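Local structure of putative oxidoreductase (Jannaschia sp., 3C24) at residues Thr117-His122 with Ile164-Cys169; Cys124-Phe129 with Arg138-Gly143; Gln148-Ala153 with Ser174-Thr179. The protein is a putative oxidoreductase that probably binds a nicotinamide cofactor through its Rossmann-type domain, its substrate and reaction being unknown. One frame throughout, in Å; residues are numbered along the deposited sequence.

Contact 1: residues Thr117-His122 with Ile164-Cys169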
loop_
_atom_site.group_PDB
_atom_site.type_symbol
_atom_site.label_atom_id
_atom_site.label_comp_id
_atom_site.label_asym_id
_atom_site.label_seq_id
_atom_site.Cartn_x
_atom_site.Cartn_y
_atom_site.Cartn_z
ATOM N N THR A 117 -6.515 2.692 37.016
ATOM C CA THR A 117 -6.075 1.868 35.906
ATOM C C THR A 117 -5.850 2.748 34.697
ATOM O O THR A 117 -6.639 3.656 34.436
ATOM C CB THR A 117 -7.169 0.837 35.555
ATOM O OG1 THR A 117 -7.267 -0.137 36.603
ATOM C CG2 THR A 117 -6.909 0.155 34.190
ATOM N N TYR A 118 -4.761 2.488 34.000
ATOM C CA TYR A 118 -4.481 3.090 32.697
ATOM C C TYR A 118 -4.533 1.969 31.695
ATOM O O TYR A 118 -3.851 0.939 31.836
ATOM C CB TYR A 118 -3.083 3.763 32.658
ATOM C CG TYR A 118 -2.966 5.095 33.349
ATOM C CD1 TYR A 118 -3.798 6.122 33.052
ATOM C CD2 TYR A 118 -1.877 5.363 34.178
ATOM C CE1 TYR A 118 -3.644 7.359 33.672
ATOM C CE2 TYR A 118 -1.726 6.591 34.799
ATOM C CZ TYR A 118 -2.578 7.585 34.535
ATOM O OH TYR A 118 -2.366 8.813 35.146
ATOM N N PHE A 119 -5.361 2.184 30.687
ATOM C CA PHE A 119 -5.581 1.249 29.608
ATOM C C PHE A 119 -5.386 2.015 28.317
ATOM O O PHE A 119 -5.934 3.089 28.155
ATOM C CB PHE A 119 -6.987 0.671 29.697
ATOM C CG PHE A 119 -7.244 -0.460 28.724
ATOM C CD1 PHE A 119 -7.656 -0.206 27.421
ATOM C CD2 PHE A 119 -7.123 -1.767 29.111
ATOM C CE1 PHE A 119 -7.869 -1.249 26.535
ATOM C CE2 PHE A 119 -7.348 -2.782 28.219
ATOM C CZ PHE A 119 -7.743 -2.512 26.943
ATOM N N ILE A 120 -4.631 1.408 27.423
ATOM C CA ILE A 120 -4.306 1.975 26.076
ATOM C C ILE A 120 -4.912 1.100 24.998
ATOM O O ILE A 120 -4.740 -0.118 24.974
ATOM C CB ILE A 120 -2.791 2.144 25.817
ATOM C CG1 ILE A 120 -2.072 2.743 27.017
ATOM C CG2 ILE A 120 -2.610 2.973 24.568
ATOM C CD1 ILE A 120 -0.543 2.706 26.856
ATOM N N GLY A 121 -5.605 1.742 24.046
ATOM C CA GLY A 121 -6.095 1.053 22.861
ATOM C C GLY A 121 -5.767 1.828 21.606
ATOM O O GLY A 121 -5.541 3.020 21.666
ATOM N N HIS A 122 -5.605 1.112 20.500
ATOM C CA HIS A 122 -5.410 1.770 19.206
ATOM C C HIS A 122 -5.887 0.876 18.091
ATOM O O HIS A 122 -5.596 -0.315 18.110
ATOM C CB HIS A 122 -3.947 2.104 19.026
ATOM C CG HIS A 122 -3.735 3.216 18.050
ATOM N ND1 HIS A 122 -3.853 4.538 18.419
ATOM C CD2 HIS A 122 -3.561 3.205 16.709
ATOM C CE1 HIS A 122 -3.651 5.296 17.353
ATOM N NE2 HIS A 122 -3.471 4.514 16.306
ATOM N N ILE A 164 -12.272 -5.380 30.575
ATOM C CA ILE A 164 -13.227 -4.280 30.552
ATOM C C ILE A 164 -12.763 -3.251 29.486
ATOM O O ILE A 164 -13.513 -2.822 28.622
ATOM C CB ILE A 164 -13.399 -3.644 31.933
ATOM C CG1 ILE A 164 -13.997 -4.676 32.901
ATOM C CG2 ILE A 164 -14.254 -2.392 31.823
ATOM C CD1 ILE A 164 -13.866 -4.304 34.396
ATOM N N GLY A 165 -11.509 -2.866 29.565
ATOM C CA GLY A 165 -10.980 -1.902 28.606
ATOM C C GLY A 165 -11.081 -2.410 27.195
ATOM O O GLY A 165 -11.365 -1.663 26.264
ATOM N N ALA A 166 -10.811 -3.705 26.995
ATOM C CA ALA A 166 -10.901 -4.304 25.662
ATOM C C ALA A 166 -12.337 -4.242 25.108
ATOM O O ALA A 166 -12.565 -3.950 23.918
ATOM C CB ALA A 166 -10.391 -5.745 25.679
ATOM N N ASP A 167 -13.270 -4.547 25.996
ATOM C CA ASP A 167 -14.703 -4.499 25.634
ATOM C C ASP A 167 -15.100 -3.076 25.205
ATOM O O ASP A 167 -15.847 -2.884 24.224
ATOM C CB ASP A 167 -15.570 -4.965 26.779
ATOM C CG ASP A 167 -17.028 -5.041 26.398
ATOM O OD1 ASP A 167 -17.391 -5.974 25.665
ATOM O OD2 ASP A 167 -17.807 -4.172 26.840
ATOM N N ILE A 168 -14.612 -2.088 25.928
ATOM C CA ILE A 168 -14.924 -0.710 25.590
ATOM C C ILE A 168 -14.338 -0.361 24.215
ATOM O O ILE A 168 -15.036 0.187 23.329
ATOM C CB ILE A 168 -14.476 0.298 26.638
ATOM C CG1 ILE A 168 -15.112 -0.010 28.017
ATOM C CG2 ILE A 168 -14.861 1.703 26.187
ATOM C CD1 ILE A 168 -16.588 -0.183 27.957
ATOM N N CYS A 169 -13.090 -0.742 24.003
ATOM C CA CYS A 169 -12.444 -0.474 22.696
ATOM C C CYS A 169 -13.127 -1.196 21.557
ATOM O O CYS A 169 -13.277 -0.646 20.458
ATOM C CB CYS A 169 -10.957 -0.848 22.715
ATOM S SG CYS A 169 -9.987 0.249 23.752
#
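The phenyl ring of F119 lies flat on the backbone of helix 160-172 at G165. G165 CA stands over the middle of one ring face, 3.6 Å from the F119 ring centroid and only 6° off the ring normal, a CH-pi contact. The tip reaches farther along the helix, F119 CZ coming within 3.3 Å of A166 N, while A166 CB touches the same carbon more loosely. At the ring edge sits the sulfur of C169, its SG 3.8 Å from F119 CE1, in a sulfur-aromatic contact; the same SG also rests 4.1 Å from G121 CA. Both glycines make this closeness possible: a CB on G165 would run into the ring, and one on G121 into the cysteine sulfur. CG of F119 is anti to the backbone N (chi1 -172°), which swings the ring from the strand onto the helix. An alanine in place of F119 would remove the ring and would probably loosen the packing around G165 and C169. Farther out, Y162 meets the F119 ring, C152 of strand 148-156 packs against it, and T117 OG1 is hydrogen-bonded to H161 ND1 near the start of the helix. The axes of segments 117-122 and 164-169 approach to 8.9 Å and cross at -35°, a helix packed on one face of the central sheet, as in the alpha/beta layers of a Rossmann-type domain.

Contact 2: residues Cys124-Phe129 with Arg138-Gly143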
loop_
_atom_site.group_PDB
_atom_site.type_symbol
_atom_site.label_atom_id
_atom_site.label_comp_id
_atom_site.label_asym_id
_atom_site.label_seq_id
_atom_site.Cartn_x
_atom_site.Cartn_y
_atom_site.Cartn_z
ATOM N N CYS A 124 -6.085 -0.896 14.374
ATOM C CA CYS A 124 -5.135 -1.255 13.306
ATOM C C CYS A 124 -5.527 -0.530 12.017
ATOM O O CYS A 124 -4.704 -0.281 11.143
ATOM C CB CYS A 124 -5.079 -2.755 13.017
ATOM S SG CYS A 124 -4.357 -3.745 14.354
ATOM N N HIS A 125 -6.811 -0.200 11.966
ATOM C CA HIS A 125 -7.551 0.323 10.813
ATOM C C HIS A 125 -7.949 -0.870 9.888
ATOM O O HIS A 125 -7.293 -1.924 9.903
ATOM C CB HIS A 125 -6.800 1.372 10.009
ATOM C CG HIS A 125 -6.400 2.518 10.828
ATOM N ND1 HIS A 125 -7.304 3.319 11.499
ATOM C CD2 HIS A 125 -5.170 2.973 11.147
ATOM C CE1 HIS A 125 -6.633 4.245 12.177
ATOM N NE2 HIS A 125 -5.344 4.044 11.999
ATOM N N PRO A 126 -9.030 -0.710 9.088
ATOM C CA PRO A 126 -9.359 -1.840 8.231
ATOM C C PRO A 126 -8.199 -2.222 7.303
ATOM O O PRO A 126 -7.433 -1.366 6.838
ATOM C CB PRO A 126 -10.610 -1.363 7.492
ATOM C CG PRO A 126 -11.174 -0.286 8.382
ATOM C CD PRO A 126 -10.044 0.368 9.048
ATOM N N PRO A 127 -8.079 -3.498 6.978
ATOM C CA PRO A 127 -6.970 -3.892 6.110
ATOM C C PRO A 127 -7.091 -3.522 4.646
ATOM O O PRO A 127 -8.180 -3.406 4.096
ATOM C CB PRO A 127 -6.988 -5.399 6.193
ATOM C CG PRO A 127 -8.391 -5.794 6.558
ATOM C CD PRO A 127 -8.911 -4.623 7.414
ATOM N N LEU A 128 -5.919 -3.171 4.117
ATOM C CA LEU A 128 -5.696 -2.743 2.730
ATOM C C LEU A 128 -6.425 -3.641 1.737
ATOM O O LEU A 128 -7.081 -3.137 0.857
ATOM C CB LEU A 128 -4.187 -2.632 2.412
ATOM C CG LEU A 128 -3.889 -2.126 0.984
ATOM C CD1 LEU A 128 -4.412 -0.724 0.747
ATOM C CD2 LEU A 128 -2.378 -2.195 0.746
ATOM N N PHE A 129 -6.258 -4.940 1.850
ATOM C CA PHE A 129 -7.016 -5.891 1.034
ATOM C C PHE A 129 -8.107 -6.486 1.916
ATOM O O PHE A 129 -7.822 -6.918 3.025
ATOM C CB PHE A 129 -6.075 -6.969 0.450
ATOM C CG PHE A 129 -4.863 -6.392 -0.289
ATOM C CD1 PHE A 129 -5.022 -5.682 -1.479
ATOM C CD2 PHE A 129 -3.573 -6.576 0.181
ATOM C CE1 PHE A 129 -3.919 -5.139 -2.165
ATOM C CE2 PHE A 129 -2.460 -6.026 -0.505
ATOM C CZ PHE A 129 -2.642 -5.314 -1.679
ATOM N N ARG A 138 -16.185 -0.059 2.064
ATOM C CA ARG A 138 -15.073 -0.123 1.132
ATOM C C ARG A 138 -14.227 1.133 1.146
ATOM O O ARG A 138 -13.043 1.034 0.867
ATOM C CB ARG A 138 -15.521 -0.443 -0.290
ATOM C CG ARG A 138 -16.123 -1.846 -0.367
ATOM C CD ARG A 138 -16.429 -2.263 -1.799
ATOM N NE ARG A 138 -15.180 -2.607 -2.479
ATOM C CZ ARG A 138 -15.111 -3.119 -3.687
ATOM N NH1 ARG A 138 -16.222 -3.379 -4.348
ATOM N NH2 ARG A 138 -13.933 -3.430 -4.191
ATOM N N THR A 139 -14.828 2.266 1.481
ATOM C CA THR A 139 -14.116 3.546 1.557
ATOM C C THR A 139 -13.906 3.982 2.993
ATOM O O THR A 139 -13.552 5.120 3.268
ATOM C CB THR A 139 -14.814 4.667 0.757
ATOM O OG1 THR A 139 -16.163 4.859 1.225
ATOM C CG2 THR A 139 -14.815 4.320 -0.762
ATOM N N ASP A 140 -14.067 3.029 3.898
ATOM C CA ASP A 140 -13.727 3.242 5.313
ATOM C C ASP A 140 -12.282 2.846 5.588
ATOM O O ASP A 140 -11.963 1.676 5.796
ATOM C CB ASP A 140 -14.663 2.471 6.252
ATOM C CG ASP A 140 -14.252 2.616 7.697
ATOM O OD1 ASP A 140 -13.511 3.596 7.986
ATOM O OD2 ASP A 140 -14.603 1.730 8.517
ATOM N N TYR A 141 -11.418 3.845 5.547
ATOM C CA TYR A 141 -9.992 3.582 5.714
ATOM C C TYR A 141 -9.564 3.699 7.139
ATOM O O TYR A 141 -8.480 3.310 7.448
ATOM C CB TYR A 141 -9.165 4.513 4.828
ATOM C CG TYR A 141 -9.571 4.491 3.362
ATOM C CD1 TYR A 141 -9.328 3.380 2.590
ATOM C CD2 TYR A 141 -10.239 5.550 2.788
ATOM C CE1 TYR A 141 -9.683 3.339 1.272
ATOM C CE2 TYR A 141 -10.600 5.527 1.456
ATOM C CZ TYR A 141 -10.323 4.403 0.704
ATOM O OH TYR A 141 -10.688 4.286 -0.634
ATOM N N HIS A 142 -10.465 4.173 7.993
ATOM C CA HIS A 142 -10.155 4.391 9.402
ATOM C C HIS A 142 -10.705 3.407 10.386
ATOM O O HIS A 142 -10.019 3.063 11.329
ATOM C CB HIS A 142 -10.607 5.775 9.829
ATOM C CG HIS A 142 -9.785 6.860 9.215
ATOM N ND1 HIS A 142 -8.681 7.409 9.835
ATOM C CD2 HIS A 142 -9.835 7.401 7.984
ATOM C CE1 HIS A 142 -8.147 8.308 9.028
ATOM N NE2 HIS A 142 -8.808 8.304 7.891
ATOM N N GLY A 143 -11.929 2.931 10.139
ATOM C CA GLY A 143 -12.600 2.028 11.077
ATOM C C GLY A 143 -13.935 2.545 11.496
ATOM O O GLY A 143 -14.248 3.744 11.359
#
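Two irregular loops, one following strand 117-123 and the other leading into strand 148-156, come closest at H125 and H142, with their CA atoms 5.0 Å apart. D140 shapes the second loop: its OD1 accepts H142 N from above the carboxylate plane, an Asx turn, and G143 N on its syn lone pair at 2.8 Å, which extends it to an Asx motif. D140 CG is anti to the backbone N (chi1 176°), and its other oxygen, OD2, accepts from the backbone N atoms of I145 and A146, so the carboxylate gathers four N-H groups, which would probably favour its charged form. G143 has a positive phi, at which a side chain would jam against the preceding carbonyl. P126 wedges its ring against this turn, CG 3.3 Å from D140 O and CD 3.4 Å from G143 N. Y141 O, buried here, finds no polar partner in the model. The imidazoles of H125 and H142 form an offset edge-to-face pair, the H142 edge toward the H125 face, planes at 80°. The second subunit closes in here, its H231 meeting the H125 ring, its V234 packing on both histidines and its F129 set edge-to-face with Y141. H125 is fixed by its own bond: ND1 donates to H142 O at 2.7 Å, almost straight at 176°, in the imidazole plane and on a carbonyl lone pair.

Contact 3: residues Gln148-Ala153 with Ser174-Thr179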
loop_
_atom_site.group_PDB
_atom_site.type_symbol
_atom_site.label_atom_id
_atom_site.label_comp_id
_atom_site.label_asym_id
_atom_site.label_seq_id
_atom_site.Cartn_x
_atom_site.Cartn_y
_atom_site.Cartn_z
ATOM N N GLN A 148 -12.044 -4.401 11.357
ATOM C CA GLN A 148 -10.632 -4.165 11.633
ATOM C C GLN A 148 -10.250 -4.897 12.889
ATOM O O GLN A 148 -11.112 -5.241 13.693
ATOM C CB GLN A 148 -10.359 -2.678 11.857
ATOM C CG GLN A 148 -10.934 -2.131 13.187
ATOM C CD GLN A 148 -10.577 -0.664 13.395
ATOM O OE1 GLN A 148 -9.489 -0.211 13.023
ATOM N NE2 GLN A 148 -11.493 0.099 14.001
ATOM N N ALA A 149 -8.959 -5.107 13.034
ATOM C CA ALA A 149 -8.384 -5.590 14.286
ATOM C C ALA A 149 -7.957 -4.344 15.130
ATOM O O ALA A 149 -7.854 -3.222 14.626
ATOM C CB ALA A 149 -7.137 -6.462 13.981
ATOM N N ILE A 150 -7.741 -4.541 16.423
ATOM C CA ILE A 150 -7.239 -3.488 17.306
ATOM C C ILE A 150 -6.142 -4.060 18.217
ATOM O O ILE A 150 -5.972 -5.282 18.318
ATOM C CB ILE A 150 -8.363 -2.867 18.164
ATOM C CG1 ILE A 150 -8.896 -3.866 19.200
ATOM C CG2 ILE A 150 -9.533 -2.370 17.256
ATOM C CD1 ILE A 150 -9.939 -3.208 20.180
ATOM N N VAL A 151 -5.401 -3.147 18.848
ATOM C CA VAL A 151 -4.345 -3.507 19.815
ATOM C C VAL A 151 -4.582 -2.782 21.129
ATOM O O VAL A 151 -4.972 -1.599 21.144
ATOM C CB VAL A 151 -2.912 -3.203 19.287
ATOM C CG1 VAL A 151 -2.563 -4.130 18.115
ATOM C CG2 VAL A 151 -2.763 -1.706 18.934
ATOM N N CYS A 152 -4.384 -3.498 22.229
ATOM C CA CYS A 152 -4.618 -2.952 23.558
ATOM C C CYS A 152 -3.564 -3.369 24.538
ATOM O O CYS A 152 -3.016 -4.463 24.456
ATOM C CB CYS A 152 -5.949 -3.479 24.112
ATOM S SG CYS A 152 -7.447 -3.166 23.127
ATOM N N ALA A 153 -3.332 -2.490 25.509
ATOM C CA ALA A 153 -2.424 -2.748 26.594
ATOM C C ALA A 153 -2.947 -2.275 27.921
ATOM O O ALA A 153 -3.520 -1.184 28.045
ATOM C CB ALA A 153 -1.105 -2.035 26.345
ATOM N N SER A 174 -15.996 -0.870 16.681
ATOM C CA SER A 174 -16.705 -1.972 15.989
ATOM C C SER A 174 -16.918 -1.627 14.520
ATOM O O SER A 174 -17.178 -0.494 14.205
ATOM C CB SER A 174 -18.055 -2.304 16.627
ATOM O OG SER A 174 -18.940 -1.227 16.476
ATOM N N PRO A 175 -16.904 -2.637 13.642
ATOM C CA PRO A 175 -16.735 -4.043 13.997
ATOM C C PRO A 175 -15.295 -4.454 14.094
ATOM O O PRO A 175 -14.484 -4.132 13.233
ATOM C CB PRO A 175 -17.463 -4.779 12.849
ATOM C CG PRO A 175 -17.376 -3.857 11.713
ATOM C CD PRO A 175 -17.475 -2.480 12.286
ATOM N N VAL A 176 -14.964 -5.142 15.180
ATOM C CA VAL A 176 -13.591 -5.603 15.442
ATOM C C VAL A 176 -13.531 -7.100 15.333
ATOM O O VAL A 176 -14.322 -7.831 15.949
ATOM C CB VAL A 176 -13.125 -5.157 16.878
ATOM C CG1 VAL A 176 -11.734 -5.745 17.255
ATOM C CG2 VAL A 176 -13.148 -3.646 17.014
ATOM N N THR A 177 -12.546 -7.563 14.603
ATOM C CA THR A 177 -12.398 -8.977 14.387
ATOM C C THR A 177 -11.547 -9.628 15.438
ATOM O O THR A 177 -11.845 -10.708 15.903
ATOM C CB THR A 177 -11.772 -9.243 13.017
ATOM O OG1 THR A 177 -10.588 -8.464 12.874
ATOM C CG2 THR A 177 -12.740 -8.854 11.940
ATOM N N ARG A 178 -10.426 -8.991 15.693
ATOM C CA ARG A 178 -9.406 -9.467 16.634
ATOM C C ARG A 178 -8.904 -8.335 17.516
ATOM O O ARG A 178 -8.707 -7.243 17.046
ATOM C CB ARG A 178 -8.169 -9.980 15.857
ATOM C CG ARG A 178 -8.385 -11.162 14.977
ATOM C CD ARG A 178 -7.106 -11.682 14.331
ATOM N NE ARG A 178 -6.684 -10.939 13.146
ATOM C CZ ARG A 178 -7.263 -11.067 11.967
ATOM N NH1 ARG A 178 -8.278 -11.905 11.810
ATOM N NH2 ARG A 178 -6.827 -10.368 10.941
ATOM N N THR A 179 -8.698 -8.655 18.791
ATOM C CA THR A 179 -8.103 -7.751 19.755
ATOM C C THR A 179 -6.829 -8.354 20.277
ATOM O O THR A 179 -6.844 -9.339 21.015
ATOM C CB THR A 179 -9.046 -7.528 20.941
ATOM O OG1 THR A 179 -10.311 -7.076 20.424
ATOM C CG2 THR A 179 -8.524 -6.499 21.871
#
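Strand 176-181, an outermost strand of the sheet within this chain, runs parallel beside strand 148-156, closing a beta-alpha-beta unit whose helix is 160-172. Where the pairing begins, Q148 N donates to P175 O at 3.1 Å, in the carbonyl plane; a cis peptide bond precedes P175. Q148 O then takes T177 N at 2.9 Å, though the donor stands 37° out of the carbonyl plane, and V176 CA-H approaches the same oxygen. The chain turns a corner at T177, and the next bond, from I150 N to R178 O at 2.9 Å, points nearly along the C=O axis. Q148 is thus bridged to V176 but I150 to T179, a one-residue shift in register that defines a beta bulge. I150, V176 and T179 share one face of the sheet. I150 holds CG1 between its backbone N and carbonyl carbon, the crowded position (chi1 68°), which leaves CG2 to meet V176 CG2 at 3.8 Å, the two side chains crossing at about a right angle. T179 instead lies alongside I150, its OG1 3.7 Å from I150 CG1, while its methyl CG2, anti to the backbone N, also reaches C152 SG at 3.7 Å. T179 OG1 is hydrogen-bonded to E170 of the helix, and Q148 NE2 to W173 O. R178 brings its CB within 4.1 Å of A149 CB and sends NE into a salt bridge with D226 of the second subunit.

In the fold
Contacts 1 and 3 belong to one sheet and the helix on it, their centres 11 Å apart. Strands 117-123 and 148-156 run antiparallel there, with I120 O 2.8 Å from A153 N and H122 N 2.9 Å from V151 O, both probable hydrogen bonds. On the helix side of the sheet, C169 CB packs on I150 CD1. Contact 2 continues the chain from strand 117-123; its centre is 12 Å from that of contact 3 and 21 Å from that of contact 1. C124 N lies 2.9 Å from A149 O, joining contacts 2 and 3, and both touch the second subunit. A sulfate, probably from crystallisation, lies about 2 Å from the H142 side chain in contact 2.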